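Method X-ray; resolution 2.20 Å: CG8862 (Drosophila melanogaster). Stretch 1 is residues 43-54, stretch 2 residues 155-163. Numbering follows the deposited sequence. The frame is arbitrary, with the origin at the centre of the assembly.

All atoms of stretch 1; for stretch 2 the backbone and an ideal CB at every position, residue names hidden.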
# COMPACT_ATOMS: atom_id res chain seq x y z
N TYR B 43 11.06 -3.36 6.32
CA TYR B 43 10.53 -2.03 6.60
C TYR B 43 9.77 -1.47 5.41
O TYR B 43 10.26 -1.51 4.26
CB TYR B 43 11.65 -1.05 6.98
CG TYR B 43 11.15 0.26 7.54
CD1 TYR B 43 10.45 0.31 8.75
CD2 TYR B 43 11.36 1.46 6.85
CE1 TYR B 43 9.98 1.53 9.27
CE2 TYR B 43 10.89 2.68 7.35
CZ TYR B 43 10.21 2.70 8.57
OH TYR B 43 9.77 3.90 9.10
N ASP B 44 8.58 -0.95 5.67
CA ASP B 44 7.75 -0.33 4.63
C ASP B 44 8.02 1.18 4.66
O ASP B 44 7.46 1.89 5.49
CB ASP B 44 6.28 -0.65 4.89
CG ASP B 44 5.35 -0.14 3.80
OD1 ASP B 44 5.81 0.62 2.92
OD2 ASP B 44 4.15 -0.50 3.82
N ARG B 45 8.91 1.64 3.77
CA ARG B 45 9.30 3.06 3.71
C ARG B 45 8.15 4.03 3.38
O ARG B 45 8.18 5.18 3.81
CB ARG B 45 10.44 3.27 2.72
CG ARG B 45 11.76 2.69 3.22
CD ARG B 45 12.86 2.83 2.17
NE ARG B 45 12.60 2.03 0.98
CZ ARG B 45 13.27 2.17 -0.17
NH1 ARG B 45 14.23 3.08 -0.28
NH2 ARG B 45 13.00 1.38 -1.20
N ARG B 46 7.17 3.55 2.63
CA ARG B 46 6.01 4.32 2.24
C ARG B 46 5.09 4.56 3.44
O ARG B 46 4.53 5.65 3.59
CB ARG B 46 5.23 3.54 1.18
CG ARG B 46 4.02 4.31 0.65
CD ARG B 46 3.55 3.78 -0.67
NE ARG B 46 2.89 2.47 -0.58
CZ ARG B 46 1.65 2.28 -0.11
NH1 ARG B 46 0.90 3.29 0.31
NH2 ARG B 46 1.14 1.07 -0.07
N ASN B 47 4.94 3.55 4.28
CA ASN B 47 3.98 3.61 5.39
C ASN B 47 4.63 3.96 6.71
O ASN B 47 3.94 4.29 7.68
CB ASN B 47 3.19 2.31 5.45
CG ASN B 47 2.09 2.25 4.37
OD1 ASN B 47 1.46 3.26 4.08
ND2 ASN B 47 1.84 1.06 3.81
N ARG B 48 5.96 3.92 6.73
CA ARG B 48 6.76 4.27 7.92
C ARG B 48 6.53 3.29 9.09
O ARG B 48 6.61 3.70 10.26
CB ARG B 48 6.58 5.74 8.33
CG ARG B 48 7.33 6.78 7.48
CD ARG B 48 6.73 6.94 6.11
NE ARG B 48 6.64 8.32 5.62
CZ ARG B 48 6.87 8.68 4.36
NH1 ARG B 48 7.24 7.77 3.46
NH2 ARG B 48 6.73 9.95 3.99
N VAL B 49 6.26 2.02 8.76
CA VAL B 49 6.07 0.91 9.72
C VAL B 49 6.65 -0.36 9.06
O VAL B 49 7.00 -0.33 7.89
CB VAL B 49 4.56 0.67 10.06
CG1 VAL B 49 3.92 1.92 10.63
CG2 VAL B 49 3.77 0.20 8.84
N PRO B 50 6.78 -1.48 9.82
CA PRO B 50 7.22 -2.69 9.11
C PRO B 50 6.22 -3.20 8.06
O PRO B 50 5.03 -2.98 8.19
CB PRO B 50 7.33 -3.73 10.24
CG PRO B 50 7.48 -2.95 11.49
CD PRO B 50 6.64 -1.71 11.28
N HIS B 51 6.72 -3.87 7.02
CA HIS B 51 5.87 -4.82 6.29
C HIS B 51 5.63 -6.03 7.21
O HIS B 51 4.53 -6.51 7.31
CB HIS B 51 6.55 -5.33 5.03
CG HIS B 51 6.67 -4.32 3.93
ND1 HIS B 51 5.57 -3.83 3.25
CD2 HIS B 51 7.76 -3.77 3.34
CE1 HIS B 51 5.98 -3.00 2.30
NE2 HIS B 51 7.31 -2.94 2.34
N TRP B 52 6.70 -6.52 7.84
CA TRP B 52 6.64 -7.71 8.70
C TRP B 52 7.87 -7.76 9.60
O TRP B 52 8.90 -7.11 9.32
CB TRP B 52 6.53 -9.03 7.89
CG TRP B 52 7.59 -9.24 6.81
CD1 TRP B 52 7.46 -8.97 5.49
CD2 TRP B 52 8.90 -9.81 6.97
NE1 TRP B 52 8.61 -9.30 4.81
CE2 TRP B 52 9.51 -9.82 5.70
CE3 TRP B 52 9.62 -10.29 8.06
CZ2 TRP B 52 10.81 -10.29 5.49
CZ3 TRP B 52 10.93 -10.77 7.85
CH2 TRP B 52 11.50 -10.75 6.58
N VAL B 53 7.75 -8.49 10.71
CA VAL B 53 8.93 -8.91 11.45
C VAL B 53 8.87 -10.44 11.60
O VAL B 53 7.79 -11.04 11.49
CB VAL B 53 9.03 -8.24 12.85
CG1 VAL B 53 9.12 -6.74 12.74
CG2 VAL B 53 7.85 -8.66 13.73
N PHE B 54 10.03 -11.05 11.86
CA PHE B 54 10.11 -12.48 12.02
C PHE B 54 10.91 -12.83 13.28
O PHE B 54 11.93 -12.21 13.58
CB PHE B 54 10.72 -13.16 10.78
CG PHE B 54 10.01 -14.41 10.38
CD1 PHE B 54 9.10 -14.40 9.33
CD2 PHE B 54 10.18 -15.58 11.12
CE1 PHE B 54 8.39 -15.57 8.99
CE2 PHE B 54 9.47 -16.74 10.79
CZ PHE B 54 8.57 -16.73 9.73
N UNK B 155 8.10 -20.35 15.62
CA UNK B 155 8.47 -19.33 14.63
C UNK B 155 7.25 -18.47 14.36
O UNK B 155 6.14 -18.98 14.19
CB UNK B 155 8.99 -19.96 13.34
N UNK B 156 7.45 -17.16 14.33
CA UNK B 156 6.32 -16.24 14.22
C UNK B 156 6.62 -15.02 13.35
O UNK B 156 7.66 -14.36 13.49
CB UNK B 156 5.90 -15.78 15.62
N UNK B 157 5.70 -14.76 12.44
CA UNK B 157 5.69 -13.57 11.61
C UNK B 157 4.52 -12.68 12.00
O UNK B 157 3.37 -13.13 12.07
CB UNK B 157 5.62 -13.94 10.13
N UNK B 158 4.83 -11.41 12.27
CA UNK B 158 3.87 -10.43 12.76
C UNK B 158 3.91 -9.25 11.80
O UNK B 158 4.99 -8.86 11.37
CB UNK B 158 4.18 -10.00 14.20
N UNK B 159 2.75 -8.68 11.46
CA UNK B 159 2.73 -7.52 10.55
C UNK B 159 1.37 -6.84 10.43
O UNK B 159 0.38 -7.34 10.94
CB UNK B 159 3.18 -7.96 9.16
N UNK B 160 1.34 -5.67 9.78
CA UNK B 160 0.14 -4.89 9.53
C UNK B 160 -0.63 -5.31 8.28
O UNK B 160 -0.06 -5.89 7.35
CB UNK B 160 0.52 -3.41 9.42
N UNK B 161 -1.92 -5.00 8.30
CA UNK B 161 -2.81 -5.15 7.15
C UNK B 161 -3.61 -3.87 7.00
O UNK B 161 -3.79 -3.12 7.96
CB UNK B 161 -3.73 -6.36 7.31
N UNK B 162 -4.09 -3.63 5.78
CA UNK B 162 -4.86 -2.45 5.44
C UNK B 162 -6.02 -2.96 4.60
O UNK B 162 -5.93 -3.02 3.36
CB UNK B 162 -4.03 -1.40 4.70
N UNK B 163 -7.10 -3.37 5.27
CA UNK B 163 -8.18 -4.15 4.65
C UNK B 163 -9.32 -3.27 4.17
O UNK B 163 -9.64 -2.28 4.82
CB UNK B 163 -8.72 -5.19 5.64

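The second stretch runs antiparallel to W52–F54, and its rules change where stretch 1 turns its corner at H51.

Position 155 has extended angles, and its ideal CB lies 4.1 Å from CE2 of F54, near the plane of that ring. Any side chain with a CB to lay against the ring edge would suit. The deposited Y155 does this with its CB, while its own ring leads away.

At 156 CA-to-CB points away and meets nothing of stretch 1, so most strand formers would do; it is V156. Its carbonyl O lies over one face of the F54 ring and receives a CA-H...O contact from F54 CA at 3.4 Å.

Position 157 pairs with F54 without hydrogen bonds, both side chains on one face of the sheet. The ideal CB is a tight 3.4 Å from F54 CE1 and 5.5 Å from W52 CB, so a small or slender side chain, such as alanine, serine or cysteine, fits best. C157, chi1 t, puts SG 3.8 Å from W52 CB and oblique to both aromatic rings.

Position 158 is the hydrogen-bonded partner of V53: V53 N reaches its O at 2.9 Å, and its N reaches V53 O at 3.1 Å, both nearly straight. The ideal CB is 3.9 Å from V53 CG2, on the opposite face from 157; valine, isoleucine or threonine would pack there. T158 sets CB 3.8 Å from V53 CG2.

At 159 phi/psi is fully extended at -170/170. An ideal CB would fall 2.7 Å from H51 O, a clash. Glycine is the clear reading; it is G159.

Position 160 points toward the corner, its CB 4.7 Å from P50 O and 4.9 Å from V49 CG2. Phi of -85 admits proline, and no stretch 1 acceptor claims its nitrogen; a compact apolar residue would also serve. P160 presses CG to 3.1 Å from P50 O and CD to 3.2 Å from H51 O, with a water bridging H51 O and P160 O.

At 161 CB points away; L161 does not touch stretch 1.

The CB of 162 aims toward stretch 1 across open space, leading to V49, N47 and the carboxylate of D44. A long side chain with a polar tip is favoured. Y162 spans the gap: OH lies 3.3 Å from V49 CG2 and donates to a water, 2.7 Å away, that in turn donates to D44 OD2 and P50 O.

Position 163 is out of reach; it is L163.

Stretch 2 (155-163) YVCTGPLYL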
# COMPACT_ATOMS: atom_id res chain seq x y z
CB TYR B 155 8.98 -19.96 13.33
CG TYR B 155 10.24 -20.78 13.49
CD1 TYR B 155 11.48 -20.26 13.13
CD2 TYR B 155 10.20 -22.07 14.00
CE1 TYR B 155 12.65 -21.01 13.27
CE2 TYR B 155 11.35 -22.83 14.15
CZ TYR B 155 12.57 -22.29 13.78
OH TYR B 155 13.70 -23.06 13.94
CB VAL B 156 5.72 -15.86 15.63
CG1 VAL B 156 6.82 -15.38 16.58
CG2 VAL B 156 4.59 -14.82 15.50
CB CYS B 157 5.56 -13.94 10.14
SG CYS B 157 5.70 -12.52 9.02
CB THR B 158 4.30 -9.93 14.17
OG1 THR B 158 4.38 -11.04 15.09
CG2 THR B 158 3.33 -8.89 14.70
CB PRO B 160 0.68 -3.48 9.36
CG PRO B 160 2.03 -3.67 8.74
CD PRO B 160 2.56 -4.96 9.31
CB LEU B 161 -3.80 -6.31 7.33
CG LEU B 161 -3.25 -7.72 7.47
CD1 LEU B 161 -4.33 -8.70 7.98
CD2 LEU B 161 -2.67 -8.18 6.16
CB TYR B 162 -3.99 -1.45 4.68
CG TYR B 162 -2.62 -1.19 5.30
CD1 TYR B 162 -2.41 -0.11 6.16
CD2 TYR B 162 -1.53 -2.03 5.02
CE1 TYR B 162 -1.17 0.11 6.73
CE2 TYR B 162 -0.29 -1.82 5.59
CZ TYR B 162 -0.12 -0.75 6.45
OH TYR B 162 1.11 -0.53 7.01
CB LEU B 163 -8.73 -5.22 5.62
CG LEU B 163 -7.75 -6.24 6.21
CD1 LEU B 163 -8.52 -7.34 6.97
CD2 LEU B 163 -6.91 -6.85 5.12
O HOH W 1 3.19 -1.99 6.10
O HOH W 2 2.14 -7.02 6.36
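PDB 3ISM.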